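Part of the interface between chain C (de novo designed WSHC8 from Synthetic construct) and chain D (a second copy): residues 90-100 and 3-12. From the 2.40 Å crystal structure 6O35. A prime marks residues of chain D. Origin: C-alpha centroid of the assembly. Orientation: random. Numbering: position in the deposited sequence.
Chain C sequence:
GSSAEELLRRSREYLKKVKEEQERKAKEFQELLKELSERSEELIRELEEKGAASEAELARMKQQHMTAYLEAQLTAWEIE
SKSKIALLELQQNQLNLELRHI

Chain C (90-100) LQQNQLNLELR
Chain D 3-12: SAEELLRRSR

The two stretches pack through helices that run almost exactly antiparallel. Residues 90-100 of chain C belong to a helix that begins earlier in the chain, whereas residues 4-12 of chain D open a helix that continues beyond the stretch. The N-to-C directions differ by 175°, and the axes approach to 11.4 Å, a separation that leaves the space between them to be filled by side chains. Most backbone torsions lie near −63/−42; Leu90 (−68/−29), Glu98 (−68/−58) and Arg100 (−62/−22) deviate most in psi. The i to i+4 hydrogen bonds include Leu95 N to Gln91 O (3.0 Å) and Ser11′ N to Leu7′ O (2.7 Å). The register is set by Leu99 CA lying 6.9 Å from Ala4′ CA and Leu95 CA 7.9 Å from Leu7′ CA; ascending chain C therefore means descending chain D.

On chain C, Gln91, Leu95 and Leu99 follow one another at four-residue intervals, one helical turn apart, so all three CA-to-CB bonds point toward the partner. Leu95 adopts the tp rotamer (chi1 −179°, chi2 68°), which places its two methyls against different neighbours: CD1 comes 3.7 Å from Leu7′ CB, while CD2 lies 3.9 Å from Leu8′ CD2 and 3.8 Å from Ser11′ OG. Leu99 instead takes mt (−64°, 160°). Its CD2 reaches Ala4′ CB at 3.9 Å and Leu7′ CD1 at 4.1 Å, and its CD1 approaches Leu8′ CD2 at 4.2 Å. Ala4′, whose CA-to-CB bond points sideways, offers Leu99 only a methyl, and here the CA atoms of the two stretches come nearest, at the 6.9 Å between Leu99 CA and Ala4′ CA.

Leu7′ and Leu8′ are both mt, at −73°/167° and −65°/163°, but they enter the contact differently. The CA-to-CB bond of Leu7′ points toward chain C, and the residue meets Leu95 and Leu99 while remaining exposed in the assembly. That of Leu8′ points sideways; the end of its side chain comes nearer, and CD2 touches both Leu95 and Leu99. These contacts are apolar van der Waals packing, which withdraws hydrocarbon surface from solvent. The two stretches together bury 317 Å², with Leu95 and Leu99 making the largest individual contributions.

One turn before Leu95, the chemistry becomes polar. Gln91 is t at chi1 (−162°) and m at chi2 (−74°), with chi3 at 132°, a conformation that carries its amide to Ser11′, whose chi1 is −164° (t). Gln91 NE2 donates to Ser11′ OG over 3.3 Å with an N-H...O angle of 155°, a weak hydrogen bond and the only one across the stretches. Ser11′ OG is also hydrogen-bonded elsewhere in the structure.

Within chain C, Gln94 (chi1 170°, chi2 69°, chi3 24°) and Glu98 (chi1 −71°, chi2 166°, chi3 −9°) are likewise one turn apart, and Gln94 NE2 donates to Glu98 OE2 at 2.8 Å. The CA-to-CB bond of Glu98 points toward chain D, yet its nearest approach, Glu98 OE1 to Leu7′ CD1, is 4.7 Å, too long for a close contact.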

ATOM      1  N   LEU C  90      -4.311 -14.560  16.721  1.00 40.92           N
ATOM      2  CA  LEU C  90      -3.345 -15.344  17.481  1.00 38.71           C
ATOM      3  C   LEU C  90      -3.913 -15.758  18.832  1.00 44.97           C
ATOM      4  O   LEU C  90      -3.528 -16.801  19.371  1.00 38.25           O
ATOM      5  CB  LEU C  90      -2.054 -14.548  17.661  1.00 33.85           C
ATOM      6  CG  LEU C  90      -1.436 -14.058  16.350  1.00 39.48           C
ATOM      7  CD1 LEU C  90      -0.147 -13.292  16.600  1.00 43.45           C
ATOM      8  CD2 LEU C  90      -1.192 -15.224  15.401  1.00 30.72           C
ATOM      9  N   GLN C  91      -4.822 -14.955  19.393  1.00 49.53           N
ATOM     10  CA  GLN C  91      -5.531 -15.366  20.599  1.00 47.92           C
ATOM     11  C   GLN C  91      -6.419 -16.570  20.319  1.00 38.66           C
ATOM     12  O   GLN C  91      -6.553 -17.459  21.166  1.00 36.84           O
ATOM     13  CB  GLN C  91      -6.360 -14.200  21.141  1.00 55.49           C
ATOM     14  CG  GLN C  91      -6.796 -14.342  22.598  1.00 63.91           C
ATOM     15  CD  GLN C  91      -7.920 -15.344  22.796  1.00 75.67           C
ATOM     16  OE1 GLN C  91      -7.855 -16.198  23.683  1.00 81.38           O
ATOM     17  NE2 GLN C  91      -8.964 -15.238  21.980  1.00 75.04           N
ATOM     18  N   GLN C  92      -7.033 -16.613  19.132  1.00 46.87           N
ATOM     19  CA  GLN C  92      -7.865 -17.751  18.761  1.00 52.79           C
ATOM     20  C   GLN C  92      -7.020 -18.993  18.510  1.00 42.40           C
ATOM     21  O   GLN C  92      -7.371 -20.088  18.966  1.00 41.78           O
ATOM     22  CB  GLN C  92      -8.692 -17.408  17.520  1.00 58.18           C
ATOM     23  CG  GLN C  92     -10.151 -17.098  17.810  1.00 63.79           C
ATOM     24  CD  GLN C  92     -10.864 -16.481  16.620  1.00 72.50           C
ATOM     25  OE1 GLN C  92     -10.358 -16.505  15.498  1.00 74.60           O
ATOM     26  NE2 GLN C  92     -12.041 -15.917  16.863  1.00 77.97           N
ATOM     27  N   ASN C  93      -5.908 -18.847  17.785  1.00 39.84           N
ATOM     28  CA  ASN C  93      -5.009 -19.976  17.574  1.00 43.80           C
ATOM     29  C   ASN C  93      -4.473 -20.499  18.900  1.00 53.21           C
ATOM     30  O   ASN C  93      -4.389 -21.715  19.109  1.00 52.56           O
ATOM     31  CB  ASN C  93      -3.860 -19.567  16.654  1.00 41.96           C
ATOM     32  CG  ASN C  93      -4.333 -19.184  15.266  1.00 45.38           C
ATOM     33  OD1 ASN C  93      -5.368 -19.660  14.799  1.00 45.66           O
ATOM     34  ND2 ASN C  93      -3.577 -18.319  14.598  1.00 43.31           N
ATOM     35  N   GLN C  94      -4.104 -19.594  19.810  1.00 52.67           N
ATOM     36  CA  GLN C  94      -3.664 -20.009  21.138  1.00 54.99           C
ATOM     37  C   GLN C  94      -4.751 -20.814  21.841  1.00 52.29           C
ATOM     38  O   GLN C  94      -4.487 -21.892  22.387  1.00 54.92           O
ATOM     39  CB  GLN C  94      -3.277 -18.776  21.960  1.00 57.32           C
ATOM     40  CG  GLN C  94      -3.018 -19.042  23.435  1.00 57.08           C
ATOM     41  CD  GLN C  94      -1.766 -19.858  23.681  1.00 57.74           C
ATOM     42  OE1 GLN C  94      -0.849 -19.877  22.861  1.00 58.47           O
ATOM     43  NE2 GLN C  94      -1.723 -20.542  24.817  1.00 63.42           N
ATOM     44  N   LEU C  95      -5.984 -20.303  21.840  1.00 60.58           N
ATOM     45  CA  LEU C  95      -7.082 -21.028  22.468  1.00 55.77           C
ATOM     46  C   LEU C  95      -7.329 -22.359  21.773  1.00 54.44           C
ATOM     47  O   LEU C  95      -7.585 -23.375  22.430  1.00 65.66           O
ATOM     48  CB  LEU C  95      -8.350 -20.176  22.450  1.00 58.08           C
ATOM     49  CG  LEU C  95      -9.576 -20.808  23.111  1.00 57.41           C
ATOM     50  CD1 LEU C  95      -9.373 -20.927  24.614  1.00 58.13           C
ATOM     51  CD2 LEU C  95     -10.831 -20.008  22.797  1.00 58.14           C
ATOM     52  N   ASN C  96      -7.265 -22.374  20.440  1.00 41.92           N
ATOM     53  CA  ASN C  96      -7.451 -23.621  19.707  1.00 46.00           C
ATOM     54  C   ASN C  96      -6.408 -24.656  20.110  1.00 50.09           C
ATOM     55  O   ASN C  96      -6.712 -25.852  20.201  1.00 43.31           O
ATOM     56  CB  ASN C  96      -7.385 -23.353  18.204  1.00 50.93           C
ATOM     57  CG  ASN C  96      -7.582 -24.605  17.383  1.00 60.91           C
ATOM     58  OD1 ASN C  96      -8.416 -25.451  17.709  1.00 69.80           O
ATOM     59  ND2 ASN C  96      -6.806 -24.740  16.315  1.00 65.03           N
ATOM     60  N   LEU C  97      -5.172 -24.216  20.355  1.00 65.16           N
ATOM     61  CA  LEU C  97      -4.123 -25.141  20.767  1.00 70.08           C
ATOM     62  C   LEU C  97      -4.401 -25.713  22.152  1.00 73.45           C
ATOM     63  O   LEU C  97      -4.150 -26.897  22.402  1.00 74.07           O
ATOM     64  CB  LEU C  97      -2.769 -24.432  20.746  1.00 60.13           C
ATOM     65  CG  LEU C  97      -2.253 -24.006  19.372  1.00 53.68           C
ATOM     66  CD1 LEU C  97      -1.333 -22.802  19.493  1.00 56.99           C
ATOM     67  CD2 LEU C  97      -1.530 -25.159  18.695  1.00 49.72           C
ATOM     68  N   GLU C  98      -4.919 -24.888  23.063  1.00 63.41           N
ATOM     69  CA  GLU C  98      -5.148 -25.331  24.434  1.00 69.51           C
ATOM     70  C   GLU C  98      -6.258 -26.375  24.499  1.00 72.05           C
ATOM     71  O   GLU C  98      -6.045 -27.494  24.983  1.00 73.59           O
ATOM     72  CB  GLU C  98      -5.483 -24.127  25.316  1.00 73.28           C
ATOM     73  CG  GLU C  98      -4.298 -23.215  25.582  1.00 77.15           C
ATOM     74  CD  GLU C  98      -4.706 -21.878  26.171  1.00 81.61           C
ATOM     75  OE1 GLU C  98      -5.921 -21.593  26.219  1.00 80.47           O
ATOM     76  OE2 GLU C  98      -3.810 -21.109  26.582  1.00 81.50           O
ATOM     77  N   LEU C  99      -7.456 -26.024  24.026  1.00 78.40           N
ATOM     78  CA  LEU C  99      -8.571 -26.966  24.050  1.00 73.27           C
ATOM     79  C   LEU C  99      -8.179 -28.292  23.409  1.00 74.29           C
ATOM     80  O   LEU C  99      -8.403 -29.366  23.982  1.00 77.52           O
ATOM     81  CB  LEU C  99      -9.777 -26.364  23.328  1.00 67.18           C
ATOM     82  CG  LEU C  99     -10.397 -25.113  23.948  1.00 61.26           C
ATOM     83  CD1 LEU C  99     -11.221 -24.371  22.902  1.00 56.09           C
ATOM     84  CD2 LEU C  99     -11.254 -25.466  25.149  1.00 59.21           C
ATOM     85  N   ARG C 100      -7.582 -28.233  22.215  1.00 64.30           N
ATOM     86  CA  ARG C 100      -7.148 -29.443  21.531  1.00 64.79           C
ATOM     87  C   ARG C 100      -6.087 -30.201  22.315  1.00 66.70           C
ATOM     88  O   ARG C 100      -5.915 -31.406  22.097  1.00 66.51           O
ATOM     89  CB  ARG C 100      -6.606 -29.094  20.142  1.00 56.04           C
TER
ATOM     90  N   SER D   3     -15.379 -25.917  31.450  1.00 81.41           N
ATOM     91  CA  SER D   3     -14.061 -25.264  31.202  1.00 77.09           C
ATOM     92  C   SER D   3     -13.969 -24.788  29.759  1.00 75.86           C
ATOM     93  O   SER D   3     -13.549 -23.663  29.492  1.00 82.45           O
ATOM     94  CB  SER D   3     -12.913 -26.226  31.511  1.00 76.42           C
ATOM     95  N   ALA D   4     -14.357 -25.657  28.823  1.00 61.00           N
ATOM     96  CA  ALA D   4     -14.374 -25.266  27.418  1.00 54.31           C
ATOM     97  C   ALA D   4     -15.373 -24.141  27.181  1.00 50.63           C
ATOM     98  O   ALA D   4     -15.118 -23.231  26.383  1.00 56.75           O
ATOM     99  CB  ALA D   4     -14.705 -26.472  26.540  1.00 54.20           C
ATOM    100  N   GLU D   5     -16.515 -24.184  27.873  1.00 52.22           N
ATOM    101  CA  GLU D   5     -17.516 -23.134  27.714  1.00 57.78           C
ATOM    102  C   GLU D   5     -17.036 -21.817  28.311  1.00 54.71           C
ATOM    103  O   GLU D   5     -17.249 -20.750  27.726  1.00 46.34           O
ATOM    104  CB  GLU D   5     -18.833 -23.568  28.360  1.00 59.44           C
ATOM    105  CG  GLU D   5     -18.724 -23.882  29.844  1.00 55.68           C
ATOM    106  N   GLU D   6     -16.388 -21.870  29.477  1.00 57.36           N
ATOM    107  CA  GLU D   6     -15.885 -20.652  30.101  1.00 55.25           C
ATOM    108  C   GLU D   6     -14.883 -19.948  29.196  1.00 49.83           C
ATOM    109  O   GLU D   6     -14.984 -18.739  28.958  1.00 44.46           O
ATOM    110  CB  GLU D   6     -15.253 -20.979  31.455  1.00 63.15           C
ATOM    111  CG  GLU D   6     -16.258 -21.322  32.543  1.00 68.62           C
ATOM    112  N   LEU D   7     -13.904 -20.693  28.680  1.00 57.63           N
ATOM    113  CA  LEU D   7     -12.906 -20.095  27.798  1.00 57.44           C
ATOM    114  C   LEU D   7     -13.563 -19.486  26.566  1.00 55.48           C
ATOM    115  O   LEU D   7     -13.241 -18.360  26.167  1.00 49.00           O
ATOM    116  CB  LEU D   7     -11.873 -21.145  27.392  1.00 59.99           C
ATOM    117  CG  LEU D   7     -10.874 -21.579  28.464  1.00 61.70           C
ATOM    118  CD1 LEU D   7     -10.127 -22.827  28.020  1.00 62.85           C
ATOM    119  CD2 LEU D   7      -9.897 -20.455  28.767  1.00 67.39           C
ATOM    120  N   LEU D   8     -14.492 -20.219  25.946  1.00 52.00           N
ATOM    121  CA  LEU D   8     -15.134 -19.726  24.734  1.00 47.12           C
ATOM    122  C   LEU D   8     -16.039 -18.537  25.031  1.00 48.87           C
ATOM    123  O   LEU D   8     -16.071 -17.570  24.263  1.00 45.47           O
ATOM    124  CB  LEU D   8     -15.918 -20.856  24.069  1.00 44.35           C
ATOM    125  CG  LEU D   8     -15.051 -22.002  23.543  1.00 44.57           C
ATOM    126  CD1 LEU D   8     -15.886 -23.243  23.289  1.00 49.60           C
ATOM    127  CD2 LEU D   8     -14.324 -21.580  22.273  1.00 45.91           C
ATOM    128  N   ARG D   9     -16.784 -18.588  26.138  1.00 52.25           N
ATOM    129  CA  ARG D   9     -17.582 -17.434  26.540  1.00 53.18           C
ATOM    130  C   ARG D   9     -16.687 -16.230  26.802  1.00 57.68           C
ATOM    131  O   ARG D   9     -16.974 -15.114  26.353  1.00 60.24           O
ATOM    132  CB  ARG D   9     -18.413 -17.768  27.779  1.00 52.88           C
ATOM    133  CG  ARG D   9     -19.270 -16.603  28.261  1.00 58.14           C
ATOM    134  CD  ARG D   9     -20.305 -17.036  29.288  1.00 64.16           C
ATOM    135  NE  ARG D   9     -21.314 -15.998  29.496  1.00 71.89           N
ATOM    136  CZ  ARG D   9     -22.424 -16.158  30.211  1.00 78.97           C
ATOM    137  NH1 ARG D   9     -22.679 -17.321  30.797  1.00 77.32           N
ATOM    138  NH2 ARG D   9     -23.281 -15.153  30.338  1.00 80.30           N
ATOM    139  N   ARG D  10     -15.589 -16.439  27.535  1.00 58.35           N
ATOM    140  CA  ARG D  10     -14.623 -15.368  27.741  1.00 51.11           C
ATOM    141  C   ARG D  10     -14.009 -14.919  26.423  1.00 47.09           C
ATOM    142  O   ARG D  10     -13.694 -13.735  26.256  1.00 43.20           O
ATOM    143  CB  ARG D  10     -13.532 -15.830  28.706  1.00 51.67           C
ATOM    144  CG  ARG D  10     -12.401 -14.835  28.889  1.00 53.89           C
ATOM    145  N   SER D  11     -13.841 -15.843  25.476  1.00 51.82           N
ATOM    146  CA  SER D  11     -13.287 -15.477  24.178  1.00 54.64           C
ATOM    147  C   SER D  11     -14.274 -14.637  23.378  1.00 49.65           C
ATOM    148  O   SER D  11     -13.870 -13.730  22.641  1.00 47.39           O
ATOM    149  CB  SER D  11     -12.896 -16.736  23.405  1.00 56.69           C
ATOM    150  OG  SER D  11     -12.035 -16.422  22.325  1.00 62.49           O
ATOM    151  N   ARG D  12     -15.573 -14.923  23.507  1.00 45.84           N
ATOM    152  CA  ARG D  12     -16.575 -14.133  22.804  1.00 43.86           C
ATOM    153  C   ARG D  12     -16.723 -12.744  23.412  1.00 44.68           C
ATOM    154  O   ARG D  12     -16.994 -11.779  22.690  1.00 46.88           O
ATOM    155  CB  ARG D  12     -17.924 -14.855  22.816  1.00 52.56           C
ATOM    156  CG  ARG D  12     -18.434 -15.208  21.430  1.00 60.50           C
ATOM    157  CD  ARG D  12     -19.879 -15.683  21.459  1.00 68.25           C
ATOM    158  NE  ARG D  12     -20.496 -15.603  20.137  1.00 71.88           N
ATOM    159  CZ  ARG D  12     -21.760 -15.923  19.875  1.00 75.45           C
ATOM    160  NH1 ARG D  12     -22.556 -16.355  20.844  1.00 70.54           N
ATOM    161  NH2 ARG D  12     -22.228 -15.812  18.638  1.00 73.99           N
TER